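Local coordinates for BZLF1 trans-activator protein (Human herpesvirus 4, PDB 2C9L) that switches Epstein-Barr virus from latency to the lytic cycle as a homodimeric bZIP transcription factor that binds DNA, including methylated viral DNA, at a contact of chain A with DNA and the interface of chains A and B. Coordinates in Å, arbitrary orientation; residue numbers count along the deposited sequence, not the author numbering. Chains: chain A/B, BZLF1 trans-activator protein.

Contact 1: a contact of chain A with DNA. Residues chain A 6, 10, 13-14, 17. With nucleotides of chain C.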
ATOM      1  N   ARG A   6       3.835  -6.504  34.394  1.00 23.58           N
ATOM      2  CA  ARG A   6       4.567  -5.375  33.860  1.00 26.76           C
ATOM      3  C   ARG A   6       5.617  -5.854  32.852  1.00 39.12           C
ATOM      4  O   ARG A   6       5.825  -5.224  31.807  1.00 24.93           O
ATOM      5  CB  ARG A   6       5.240  -4.636  35.013  1.00 33.76           C
ATOM      6  CG  ARG A   6       6.070  -3.438  34.623  1.00 36.53           C
ATOM      7  CD  ARG A   6       6.493  -2.698  35.886  1.00 37.66           C
ATOM      8  NE  ARG A   6       5.342  -2.138  36.587  1.00 51.56           N
ATOM      9  CZ  ARG A   6       5.238  -2.042  37.908  1.00 60.28           C
ATOM     10  NH1 ARG A   6       6.216  -2.480  38.692  1.00 51.75           N
ATOM     11  NH2 ARG A   6       4.161  -1.487  38.449  1.00 58.53           N
ATOM     12  N   ARG A  10       5.685  -5.213  28.764  1.00 18.19           N
ATOM     13  CA  ARG A  10       6.861  -4.609  28.159  1.00 17.66           C
ATOM     14  C   ARG A  10       7.225  -5.418  26.902  1.00 24.16           C
ATOM     15  O   ARG A  10       7.682  -4.866  25.905  1.00 22.63           O
ATOM     16  CB  ARG A  10       8.020  -4.619  29.150  1.00 23.35           C
ATOM     17  CG  ARG A  10       9.205  -3.768  28.738  1.00 27.04           C
ATOM     18  CD  ARG A  10      10.374  -4.031  29.683  1.00 24.06           C
ATOM     19  NE  ARG A  10       9.980  -3.836  31.076  1.00 23.72           N
ATOM     20  CZ  ARG A  10      10.381  -4.595  32.091  1.00 25.15           C
ATOM     21  NH1 ARG A  10      11.196  -5.625  31.883  1.00 22.70           N
ATOM     22  NH2 ARG A  10       9.966  -4.320  33.318  1.00 25.97           N
ATOM     23  N   ALA A  13       4.482  -4.577  24.146  1.00 20.96           N
ATOM     24  CA  ALA A  13       4.639  -3.256  23.534  1.00 24.31           C
ATOM     25  C   ALA A  13       5.750  -3.326  22.493  1.00 26.03           C
ATOM     26  O   ALA A  13       5.608  -2.773  21.404  1.00 27.28           O
ATOM     27  CB  ALA A  13       4.970  -2.194  24.570  1.00 10.16           C
ATOM     28  N   ARG A  14       6.863  -3.988  22.830  1.00 22.29           N
ATOM     29  CA  ARG A  14       7.963  -4.130  21.872  1.00 29.74           C
ATOM     30  C   ARG A  14       7.441  -4.825  20.613  1.00 21.78           C
ATOM     31  O   ARG A  14       7.737  -4.412  19.496  1.00 29.50           O
ATOM     32  CB  ARG A  14       9.107  -4.974  22.450  1.00 35.39           C
ATOM     33  CG  ARG A  14       9.929  -4.281  23.516  1.00 40.67           C
ATOM     34  CD  ARG A  14      10.823  -5.256  24.287  1.00 29.69           C
ATOM     35  NE  ARG A  14      11.448  -4.562  25.409  1.00 31.13           N
ATOM     36  CZ  ARG A  14      12.071  -5.152  26.424  1.00 33.51           C
ATOM     37  NH1 ARG A  14      12.170  -6.476  26.481  1.00 29.41           N
ATOM     38  NH2 ARG A  14      12.581  -4.407  27.393  1.00 21.95           N
ATOM     39  N   ARG A  17       5.025  -2.466  18.605  1.00 23.20           N
ATOM     40  CA  ARG A  17       5.762  -1.427  17.905  1.00 25.76           C
ATOM     41  C   ARG A  17       6.489  -1.976  16.679  1.00 29.49           C
ATOM     42  O   ARG A  17       6.511  -1.334  15.628  1.00 28.00           O
ATOM     43  CB  ARG A  17       6.766  -0.757  18.847  1.00 26.40           C
ATOM     44  CG  ARG A  17       6.192   0.423  19.613  1.00 26.85           C
ATOM     45  CD  ARG A  17       7.193   0.991  20.597  1.00 27.52           C
ATOM     46  NE  ARG A  17       7.259   0.200  21.822  1.00 30.86           N
ATOM     47  CZ  ARG A  17       8.332  -0.462  22.237  1.00 28.90           C
ATOM     48  NH1 ARG A  17       9.453  -0.443  21.528  1.00 30.49           N
ATOM     49  NH2 ARG A  17       8.286  -1.137  23.374  1.00 25.69           N
TER
ATOM     50  P    DA C   9      13.391   0.887  20.457  1.00 47.08           P
ATOM     51  OP1  DA C   9      14.601   0.033  20.521  1.00 48.95           O
ATOM     52  OP2  DA C   9      12.267   0.491  19.592  1.00 40.62           O
ATOM     53  O5'  DA C   9      12.809   1.113  21.926  1.00 41.97           O
ATOM     54  C5'  DA C   9      13.710   1.577  22.915  1.00 28.31           C
ATOM     55  C4'  DA C   9      13.077   1.740  24.280  1.00 39.72           C
ATOM     56  O4'  DA C   9      12.241   2.928  24.349  1.00 26.54           O
ATOM     57  C3'  DA C   9      12.152   0.604  24.728  1.00 31.66           C
ATOM     58  O3'  DA C   9      12.355   0.363  26.112  1.00 33.50           O
ATOM     59  C2'  DA C   9      10.745   1.095  24.387  1.00 31.49           C
ATOM     60  C1'  DA C   9      10.893   2.561  24.686  1.00 32.61           C
ATOM     61  N9   DA C   9       9.948   3.497  24.081  1.00 32.78           N
ATOM     62  C8   DA C   9       9.500   3.501  22.791  1.00 28.98           C
ATOM     63  N7   DA C   9       8.644   4.458  22.528  1.00 21.50           N
ATOM     64  C5   DA C   9       8.519   5.136  23.734  1.00 24.67           C
ATOM     65  C6   DA C   9       7.764   6.265  24.116  1.00 26.78           C
ATOM     66  N6   DA C   9       6.960   6.944  23.288  1.00 25.27           N
ATOM     67  N1   DA C   9       7.866   6.687  25.397  1.00 28.62           N
ATOM     68  C2   DA C   9       8.677   6.020  26.232  1.00 27.94           C
ATOM     69  N3   DA C   9       9.443   4.946  25.987  1.00 31.54           N
ATOM     70  C4   DA C   9       9.316   4.553  24.705  1.00 26.58           C
ATOM     71  P    DC C  10      11.819  -0.997  26.784  1.00 32.40           P
ATOM     72  OP1  DC C  10      13.012  -1.698  27.327  1.00 35.26           O
ATOM     73  OP2  DC C  10      10.909  -1.718  25.904  1.00 28.21           O
ATOM     74  O5'  DC C  10      10.959  -0.418  27.998  1.00 23.04           O
ATOM     75  C5'  DC C  10      11.613   0.469  28.901  1.00 28.71           C
ATOM     76  C4'  DC C  10      10.677   1.083  29.923  1.00 28.21           C
ATOM     77  O4'  DC C  10       9.842   2.129  29.328  1.00 32.30           O
ATOM     78  C3'  DC C  10       9.675   0.097  30.539  1.00 26.40           C
ATOM     79  O3'  DC C  10       9.576   0.331  31.948  1.00 27.25           O
ATOM     80  C2'  DC C  10       8.390   0.294  29.726  1.00 30.80           C
ATOM     81  C1'  DC C  10       8.444   1.776  29.441  1.00 18.37           C
ATOM     82  N1   DC C  10       7.685   2.302  28.286  1.00 28.41           N
ATOM     83  C2   DC C  10       6.917   3.481  28.431  1.00 24.04           C
ATOM     84  O2   DC C  10       6.905   4.080  29.511  1.00 27.52           O
ATOM     85  N3   DC C  10       6.205   3.936  27.385  1.00 35.21           N
ATOM     86  C4   DC C  10       6.236   3.291  26.231  1.00 34.06           C
ATOM     87  N4   DC C  10       5.513   3.805  25.216  1.00 26.88           N
ATOM     88  C5   DC C  10       7.006   2.098  26.055  1.00 32.23           C
ATOM     89  C6   DC C  10       7.707   1.650  27.100  1.00 31.51           C
ATOM     90  P    DT C  11       8.697  -0.651  32.864  1.00 29.39           P
ATOM     91  OP1  DT C  11       9.367  -0.596  34.177  1.00 29.60           O
ATOM     92  OP2  DT C  11       8.449  -1.942  32.212  1.00 27.77           O
ATOM     93  O5'  DT C  11       7.299   0.099  32.979  1.00 32.11           O
ATOM     94  C5'  DT C  11       7.366   1.474  33.313  1.00 35.92           C
ATOM     95  C4'  DT C  11       6.021   2.159  33.435  1.00 25.20           C
ATOM     96  O4'  DT C  11       5.558   2.615  32.137  1.00 25.69           O
ATOM     97  C3'  DT C  11       4.870   1.304  33.949  1.00 32.43           C
ATOM     98  O3'  DT C  11       4.194   1.943  35.018  1.00 33.92           O
ATOM     99  C2'  DT C  11       4.074   0.883  32.713  1.00 28.24           C
ATOM    100  C1'  DT C  11       4.251   2.086  31.832  1.00 20.87           C
ATOM    101  N1   DT C  11       4.100   1.882  30.373  1.00 22.00           N
ATOM    102  C2   DT C  11       3.432   2.815  29.576  1.00 21.10           C
ATOM    103  O2   DT C  11       2.984   3.854  29.989  1.00 21.02           O
ATOM    104  N3   DT C  11       3.319   2.467  28.251  1.00 16.50           N
ATOM    105  C4   DT C  11       3.812   1.325  27.653  1.00 27.78           C
ATOM    106  O4   DT C  11       3.650   1.149  26.449  1.00 25.24           O
ATOM    107  C5   DT C  11       4.512   0.405  28.549  1.00 22.63           C
ATOM    108  C7   DT C  11       5.085  -0.869  28.001  1.00 14.80           C
ATOM    109  C6   DT C  11       4.612   0.736  29.834  1.00 21.64           C
TER
HETATM  110  O   HOH W   1       8.226  -1.924  25.769  1.00 22.91           O
HETATM  111  O   HOH W   2       5.910  -2.545  31.035  1.00 28.85           O

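Contact 2: the interface of chains A and B. Residues chain A 27, 30-31, 34, 62-63; chain B 26-27, 30-31, 34.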
ATOM      1  N   TYR A  27       3.366  -2.152   3.381  1.00 33.81           N
ATOM      2  CA  TYR A  27       2.459  -1.415   2.498  1.00 29.07           C
ATOM      3  C   TYR A  27       3.182  -0.431   1.598  1.00 31.51           C
ATOM      4  O   TYR A  27       2.672  -0.037   0.548  1.00 30.21           O
ATOM      5  CB  TYR A  27       1.377  -0.707   3.321  1.00 41.63           C
ATOM      6  CG  TYR A  27       0.292  -1.663   3.771  1.00 47.70           C
ATOM      7  CD1 TYR A  27      -0.442  -2.392   2.835  1.00 53.13           C
ATOM      8  CD2 TYR A  27       0.035  -1.881   5.123  1.00 53.80           C
ATOM      9  CE1 TYR A  27      -1.400  -3.320   3.230  1.00 63.84           C
ATOM     10  CE2 TYR A  27      -0.927  -2.810   5.530  1.00 63.81           C
ATOM     11  CZ  TYR A  27      -1.638  -3.527   4.575  1.00 62.24           C
ATOM     12  OH  TYR A  27      -2.577  -4.458   4.956  1.00 73.03           O
ATOM     13  N   VAL A  30       4.261  -2.851  -1.273  1.00 25.24           N
ATOM     14  CA  VAL A  30       3.106  -3.286  -2.045  1.00 30.29           C
ATOM     15  C   VAL A  30       2.572  -2.136  -2.906  1.00 32.92           C
ATOM     16  O   VAL A  30       2.197  -2.342  -4.056  1.00 25.69           O
ATOM     17  CB  VAL A  30       1.989  -3.798  -1.110  1.00 40.47           C
ATOM     18  CG1 VAL A  30       0.662  -3.866  -1.846  1.00 42.18           C
ATOM     19  CG2 VAL A  30       2.367  -5.172  -0.578  1.00 44.80           C
ATOM     20  N   ALA A  31       2.534  -0.932  -2.341  1.00 24.17           N
ATOM     21  CA  ALA A  31       2.067   0.236  -3.083  1.00 28.13           C
ATOM     22  C   ALA A  31       2.919   0.417  -4.331  1.00 30.66           C
ATOM     23  O   ALA A  31       2.403   0.709  -5.412  1.00 24.50           O
ATOM     24  CB  ALA A  31       2.161   1.481  -2.230  1.00 21.70           C
ATOM     25  N   LYS A  34       2.388  -2.687  -6.813  1.00 31.83           N
ATOM     26  CA  LYS A  34       1.107  -2.570  -7.514  1.00 23.90           C
ATOM     27  C   LYS A  34       1.165  -1.446  -8.539  1.00 34.78           C
ATOM     28  O   LYS A  34       0.560  -1.531  -9.610  1.00 28.87           O
ATOM     29  CB  LYS A  34      -0.026  -2.264  -6.527  1.00 34.32           C
ATOM     30  CG  LYS A  34      -0.345  -3.373  -5.539  1.00 43.66           C
ATOM     31  CD  LYS A  34      -0.937  -4.593  -6.224  1.00 56.50           C
ATOM     32  CE  LYS A  34      -1.465  -5.588  -5.194  1.00 64.00           C
ATOM     33  NZ  LYS A  34      -2.147  -6.753  -5.820  1.00 67.24           N
ATOM     34  N   PRO A  62      -2.919   9.170  -8.712  1.00 65.57           N
ATOM     35  CA  PRO A  62      -1.630   9.668  -8.232  1.00 67.71           C
ATOM     36  C   PRO A  62      -0.975   8.642  -7.313  1.00 72.60           C
ATOM     37  O   PRO A  62      -1.524   7.561  -7.084  1.00 67.22           O
ATOM     38  CB  PRO A  62      -2.010  10.954  -7.502  1.00 70.37           C
ATOM     39  CG  PRO A  62      -3.392  10.653  -6.995  1.00 69.35           C
ATOM     40  CD  PRO A  62      -4.027   9.993  -8.194  1.00 68.36           C
ATOM     41  N   ASP A  63       0.200   8.977  -6.795  1.00 79.79           N
ATOM     42  CA  ASP A  63       0.917   8.081  -5.901  1.00 79.62           C
ATOM     43  C   ASP A  63       1.549   8.871  -4.759  1.00 80.29           C
ATOM     44  O   ASP A  63       1.514  10.120  -4.815  1.00 79.17           O
ATOM     45  CB  ASP A  63       2.004   7.327  -6.671  1.00 85.28           C
ATOM     46  CG  ASP A  63       1.444   6.471  -7.795  1.00 89.06           C
ATOM     47  OD1 ASP A  63       0.855   7.035  -8.742  1.00 91.95           O
ATOM     48  OD2 ASP A  63       1.597   5.233  -7.731  1.00 86.68           O
ATOM     49  OXT ASP A  63       2.076   8.232  -3.825  1.00 83.59           O
TER
ATOM     50  N   HIS B  26      -1.853   6.262   4.449  1.00 26.83           N
ATOM     51  CA  HIS B  26      -1.594   6.713   3.077  1.00 27.20           C
ATOM     52  C   HIS B  26      -1.174   5.572   2.138  1.00 40.56           C
ATOM     53  O   HIS B  26      -1.779   5.371   1.078  1.00 38.59           O
ATOM     54  CB  HIS B  26      -0.513   7.794   3.090  1.00 26.14           C
ATOM     55  CG  HIS B  26      -0.072   8.230   1.728  1.00 50.96           C
ATOM     56  ND1 HIS B  26      -0.898   8.906   0.858  1.00 54.70           N
ATOM     57  CD2 HIS B  26       1.116   8.094   1.091  1.00 50.01           C
ATOM     58  CE1 HIS B  26      -0.242   9.169  -0.257  1.00 52.31           C
ATOM     59  NE2 HIS B  26       0.983   8.687  -0.142  1.00 56.26           N
ATOM     60  N   TYR B  27      -0.136   4.826   2.519  1.00 35.78           N
ATOM     61  CA  TYR B  27       0.331   3.722   1.684  1.00 29.61           C
ATOM     62  C   TYR B  27      -0.773   2.703   1.489  1.00 30.56           C
ATOM     63  O   TYR B  27      -0.953   2.165   0.395  1.00 35.18           O
ATOM     64  CB  TYR B  27       1.551   3.043   2.314  1.00 40.53           C
ATOM     65  CG  TYR B  27       2.801   3.889   2.283  1.00 37.99           C
ATOM     66  CD1 TYR B  27       3.663   3.927   3.376  1.00 45.86           C
ATOM     67  CD2 TYR B  27       3.113   4.670   1.170  1.00 37.18           C
ATOM     68  CE1 TYR B  27       4.800   4.731   3.371  1.00 51.93           C
ATOM     69  CE2 TYR B  27       4.251   5.476   1.152  1.00 49.59           C
ATOM     70  CZ  TYR B  27       5.088   5.502   2.261  1.00 54.02           C
ATOM     71  OH  TYR B  27       6.204   6.310   2.272  1.00 63.35           O
ATOM     72  N   VAL B  30      -3.081   4.034  -1.123  1.00 39.84           N
ATOM     73  CA  VAL B  30      -2.461   3.956  -2.444  1.00 29.44           C
ATOM     74  C   VAL B  30      -2.492   2.509  -2.942  1.00 33.75           C
ATOM     75  O   VAL B  30      -2.868   2.240  -4.081  1.00 36.12           O
ATOM     76  CB  VAL B  30      -1.000   4.431  -2.405  1.00 35.42           C
ATOM     77  CG1 VAL B  30      -0.330   4.173  -3.738  1.00 40.11           C
ATOM     78  CG2 VAL B  30      -0.950   5.911  -2.058  1.00 43.58           C
ATOM     79  N   ALA B  31      -2.108   1.579  -2.073  1.00 30.23           N
ATOM     80  CA  ALA B  31      -2.073   0.164  -2.426  1.00 34.03           C
ATOM     81  C   ALA B  31      -3.443  -0.350  -2.842  1.00 36.60           C
ATOM     82  O   ALA B  31      -3.565  -1.105  -3.808  1.00 42.21           O
ATOM     83  CB  ALA B  31      -1.531  -0.663  -1.238  1.00 32.69           C
ATOM     84  N   LYS B  34      -4.465   1.329  -6.272  1.00 43.53           N
ATOM     85  CA  LYS B  34      -3.780   0.680  -7.391  1.00 43.88           C
ATOM     86  C   LYS B  34      -4.319  -0.715  -7.690  1.00 49.39           C
ATOM     87  O   LYS B  34      -4.508  -1.075  -8.854  1.00 53.51           O
ATOM     88  CB  LYS B  34      -2.275   0.601  -7.122  1.00 39.18           C
ATOM     89  CG  LYS B  34      -1.628   1.959  -6.970  1.00 47.29           C
ATOM     90  CD  LYS B  34      -1.955   2.844  -8.163  1.00 50.09           C
ATOM     91  CE  LYS B  34      -1.356   4.233  -8.005  1.00 71.84           C
ATOM     92  NZ  LYS B  34      -0.407   4.549  -9.123  1.00 72.07           N
TER

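Contact 3: the interface of chains A and B. Residues chain A 38, 41-42, 54, 58, 60; chain B 34, 37-38, 41.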
ATOM      1  N   ASN A  38       0.771  -1.840 -12.469  1.00 35.51           N
ATOM      2  CA  ASN A  38      -0.227  -1.019 -13.155  1.00 35.39           C
ATOM      3  C   ASN A  38       0.395  -0.463 -14.436  1.00 38.78           C
ATOM      4  O   ASN A  38      -0.247  -0.434 -15.482  1.00 42.43           O
ATOM      5  CB  ASN A  38      -0.688   0.128 -12.238  1.00 29.79           C
ATOM      6  CG  ASN A  38      -1.690   1.072 -12.910  1.00 41.01           C
ATOM      7  OD1 ASN A  38      -1.321   1.913 -13.729  1.00 51.65           O
ATOM      8  ND2 ASN A  38      -2.966   0.933 -12.557  1.00 42.18           N
ATOM      9  N   LEU A  41       0.779  -3.391 -17.085  1.00 26.60           N
ATOM     10  CA  LEU A  41      -0.469  -3.774 -17.722  1.00 36.64           C
ATOM     11  C   LEU A  41      -0.947  -2.707 -18.713  1.00 37.51           C
ATOM     12  O   LEU A  41      -1.524  -3.035 -19.749  1.00 40.26           O
ATOM     13  CB  LEU A  41      -1.540  -4.044 -16.660  1.00 27.46           C
ATOM     14  CG  LEU A  41      -1.389  -5.331 -15.840  1.00 43.28           C
ATOM     15  CD1 LEU A  41      -1.963  -5.136 -14.441  1.00 37.44           C
ATOM     16  CD2 LEU A  41      -2.089  -6.482 -16.561  1.00 25.62           C
ATOM     17  N   ARG A  42      -0.712  -1.436 -18.398  1.00 35.13           N
ATOM     18  CA  ARG A  42      -1.124  -0.352 -19.292  1.00 37.53           C
ATOM     19  C   ARG A  42      -0.302  -0.387 -20.584  1.00 40.09           C
ATOM     20  O   ARG A  42      -0.800  -0.044 -21.656  1.00 36.36           O
ATOM     21  CB  ARG A  42      -0.950   1.017 -18.616  1.00 27.84           C
ATOM     22  CG  ARG A  42      -2.007   1.353 -17.557  1.00 46.72           C
ATOM     23  CD  ARG A  42      -1.707   2.690 -16.878  1.00 31.59           C
ATOM     24  NE  ARG A  42      -2.666   3.030 -15.830  1.00 29.07           N
ATOM     25  CZ  ARG A  42      -3.903   3.459 -16.052  1.00 43.58           C
ATOM     26  NH1 ARG A  42      -4.345   3.610 -17.293  1.00 50.38           N
ATOM     27  NH2 ARG A  42      -4.700   3.743 -15.033  1.00 43.28           N
ATOM     28  N   VAL A  54      -5.914   3.921 -23.443  1.00 43.79           N
ATOM     29  CA  VAL A  54      -6.047   3.412 -22.085  1.00 50.90           C
ATOM     30  C   VAL A  54      -6.222   4.492 -21.017  1.00 52.16           C
ATOM     31  O   VAL A  54      -7.130   4.413 -20.191  1.00 55.25           O
ATOM     32  CB  VAL A  54      -4.834   2.548 -21.710  1.00 49.50           C
ATOM     33  CG1 VAL A  54      -5.060   1.902 -20.358  1.00 41.75           C
ATOM     34  CG2 VAL A  54      -4.601   1.492 -22.785  1.00 50.54           C
ATOM     35  N   ILE A  58      -9.359   3.979 -18.306  1.00 53.57           N
ATOM     36  CA  ILE A  58      -9.059   3.782 -16.895  1.00 54.95           C
ATOM     37  C   ILE A  58      -8.053   4.845 -16.487  1.00 55.80           C
ATOM     38  O   ILE A  58      -6.842   4.620 -16.524  1.00 53.04           O
ATOM     39  CB  ILE A  58      -8.461   2.385 -16.638  1.00 58.97           C
ATOM     40  CG1 ILE A  58      -9.416   1.309 -17.157  1.00 50.93           C
ATOM     41  CG2 ILE A  58      -8.216   2.191 -15.143  1.00 56.19           C
ATOM     42  CD1 ILE A  58      -8.905  -0.112 -16.970  1.00 51.48           C
ATOM     43  N   ARG A  60      -5.456   7.298 -14.707  1.00 51.93           N
ATOM     44  CA  ARG A  60      -4.385   7.005 -13.769  1.00 58.96           C
ATOM     45  C   ARG A  60      -4.669   7.659 -12.421  1.00 59.70           C
ATOM     46  O   ARG A  60      -5.381   8.658 -12.342  1.00 63.03           O
ATOM     47  CB  ARG A  60      -3.056   7.521 -14.317  1.00 60.89           C
ATOM     48  CG  ARG A  60      -2.534   6.760 -15.519  1.00 58.03           C
ATOM     49  CD  ARG A  60      -1.435   7.544 -16.216  1.00 65.06           C
ATOM     50  NE  ARG A  60      -0.691   6.726 -17.169  1.00 69.46           N
ATOM     51  CZ  ARG A  60       0.184   5.789 -16.821  1.00 76.00           C
ATOM     52  NH1 ARG A  60       0.430   5.555 -15.539  1.00 72.17           N
ATOM     53  NH2 ARG A  60       0.815   5.088 -17.754  1.00 75.64           N
TER
ATOM     54  N   LYS B  34      -4.465   1.329  -6.272  1.00 43.53           N
ATOM     55  CA  LYS B  34      -3.780   0.680  -7.391  1.00 43.88           C
ATOM     56  C   LYS B  34      -4.319  -0.715  -7.690  1.00 49.39           C
ATOM     57  O   LYS B  34      -4.508  -1.075  -8.854  1.00 53.51           O
ATOM     58  CB  LYS B  34      -2.275   0.601  -7.122  1.00 39.18           C
ATOM     59  CG  LYS B  34      -1.628   1.959  -6.970  1.00 47.29           C
ATOM     60  CD  LYS B  34      -1.955   2.844  -8.163  1.00 50.09           C
ATOM     61  CE  LYS B  34      -1.356   4.233  -8.005  1.00 71.84           C
ATOM     62  NZ  LYS B  34      -0.407   4.549  -9.123  1.00 72.07           N
ATOM     63  N   GLU B  37      -7.530  -0.638  -9.558  1.00 45.23           N
ATOM     64  CA  GLU B  37      -7.255  -0.168 -10.907  1.00 47.85           C
ATOM     65  C   GLU B  37      -6.683  -1.315 -11.731  1.00 36.99           C
ATOM     66  O   GLU B  37      -7.068  -1.521 -12.881  1.00 40.84           O
ATOM     67  CB  GLU B  37      -6.256   0.990 -10.852  1.00 55.87           C
ATOM     68  CG  GLU B  37      -6.096   1.766 -12.146  1.00 65.02           C
ATOM     69  CD  GLU B  37      -5.258   3.018 -11.956  1.00 76.58           C
ATOM     70  OE1 GLU B  37      -5.610   3.841 -11.084  1.00 76.98           O
ATOM     71  OE2 GLU B  37      -4.250   3.180 -12.673  1.00 79.50           O
ATOM     72  N   ASN B  38      -5.768  -2.067 -11.129  1.00 36.70           N
ATOM     73  CA  ASN B  38      -5.135  -3.193 -11.805  1.00 45.02           C
ATOM     74  C   ASN B  38      -6.121  -4.294 -12.152  1.00 47.70           C
ATOM     75  O   ASN B  38      -5.977  -4.964 -13.170  1.00 47.99           O
ATOM     76  CB  ASN B  38      -4.010  -3.759 -10.941  1.00 37.74           C
ATOM     77  CG  ASN B  38      -2.721  -2.974 -11.082  1.00 50.97           C
ATOM     78  OD1 ASN B  38      -2.722  -1.818 -11.517  1.00 42.66           O
ATOM     79  ND2 ASN B  38      -1.609  -3.597 -10.707  1.00 50.68           N
ATOM     80  N   LEU B  41      -7.889  -3.216 -15.194  1.00 50.06           N
ATOM     81  CA  LEU B  41      -7.023  -3.320 -16.363  1.00 49.68           C
ATOM     82  C   LEU B  41      -6.957  -4.767 -16.828  1.00 47.87           C
ATOM     83  O   LEU B  41      -7.011  -5.037 -18.024  1.00 47.59           O
ATOM     84  CB  LEU B  41      -5.613  -2.818 -16.037  1.00 42.94           C
ATOM     85  CG  LEU B  41      -5.447  -1.307 -15.883  1.00 40.53           C
ATOM     86  CD1 LEU B  41      -4.124  -0.998 -15.202  1.00 36.11           C
ATOM     87  CD2 LEU B  41      -5.528  -0.645 -17.252  1.00 33.70           C
TER

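Contact 1: a contact of chain A with DNA
A:Arg10 and A:Arg14 clamp consecutive phosphates of chain C from the basic region of the bZIP helix 2-48, which crosses the major groove. The base contact made by A:Ala13 is apolar: the CB methyl of A:Ala13, an engineered residue, lies 3.7 Å from C7, the 5-methyl group of DT11. In the natural protein the serine at this position, together with A:Arg17, recognises methylated DNA. C8 of DA9 lies over one guanidinium face of A:Arg17, toward the rim. The backbone contacts are polar. A:Arg10 turns the side of its guanidinium to DT11, where NE (2.7 Å) and NH2 (3.0 Å) both donate to OP2, which lies in the guanidinium plane; a bend at chi3 (-54°) turns the group toward this oxygen. A:Arg14 instead spreads its side-on grip over both phosphate oxygens of DC10, NE to OP2 at 2.9 Å and NH2 to OP1 at 2.7 Å. CG of A:Arg10 lies over one face of this guanidinium, toward its rim. Waters join the backbone carbonyls of A:Arg6 and A:Arg10 to OP2 of DT11 and DC10, respectively. A:Arg17 makes a longer salt bridge to the backbone, its NH1 standing 3.5 Å from OP2 of DA9.

Contact 2: the interface of chains A and B
CG1 of A:Val30 (chi1 163°) and of B:Val30 (chi1 173°) stands anti to the backbone N, which sends this branch to the alanine of the partner helix. CG1 of A:Val30 touches the CB methyl of B:Ala31 at 3.9 Å, and CG1 of B:Val30 meets CB of A:Ala31 at 4.0 Å, a reciprocal pair that reflects the two-fold axis of the homodimer. The small alanines probably let the helices 2-48 of chain A and 6-48 of chain B run close together in the coiled coil. The tyrosines meet without ring stacking, CB of B:Tyr27 lying 3.7 Å from the backbone O of A:Tyr27. About one helical turn beyond the valines, A:Lys34 and B:Lys34 approach with their CB atoms 3.7 Å apart, while their ammonium groups point away from each other to opposite flanks. The chain of B:Lys34, bent at chi2 and chi4, swings out to the C-terminal tail of chain A. There it crosses A:Asp63 at about a right angle and forms a salt bridge with the carboxylate, although A:Asp63 is poorly ordered and the detail is tentative. As modelled, NZ of B:Lys34 meets both oxygens on their syn sides, somewhat out of the carboxylate plane, with OD1 of A:Asp63 at 2.8 Å.

Contact 3: the interface of chains A and B
A:Asn38 crosses B:Glu37 at about a right angle in the coiled coil of this bZIP dimer, its amide plane turned 75° from the carboxylate. CG of A:Asn38 is anti to the backbone N (chi1 177°), carrying the amide toward chain B. ND2 of A:Asn38 donates to OE2 of B:Glu37 at 2.6 Å, meeting it from above the carboxylate plane. A:Arg42, likewise perpendicular to B:Glu37, brings NH2 to the same OE2 from the opposite face, at 2.5 Å, in a salt bridge; the oxygen is thus held between two donors. The guanidinium is itself fixed within chain A. NE of A:Arg42 donates to OD1 of A:Asn38 at 2.7 Å, which orients that amide, and NH1 and NH2 grip the backbone O of A:Ile58 end-on, tying the C-terminal segment to the helix. CG of A:Arg60 lies over the centre of one guanidinium face, with CD1 of B:Leu41 toward the rim of the other. The amides of A:Asn38 and B:Asn38 are more nearly parallel, 25° apart, and ND2 of A:Asn38 donates to OD1 of B:Asn38 at 3.0 Å, though the placement of this oxygen is approximate. B:Leu41 sends CD2 against CD1 of A:Ile58 in a tight 3.4 Å contact and, more loosely, toward CG1 of A:Val54, 4.0 Å away.

Contacts 1 and 2 have C-alpha centres about 29 Å apart, contacts 1 and 3 about 42 Å, and contacts 2 and 3 about 13 Å. The continuous helix 2-48 of chain A runs through all three, joining the DNA-binding basic region directly to the dimerisation region. Contacts 2 and 3 are adjacent stretches of one interface and share B:Lys34. In both, chain A also contributes residues beyond its long helix, so its C-terminal segment returns alongside the coiled coil and adds to dimerisation. Because the protein is a homodimer, the second chain would bring its own basic helix to the DNA.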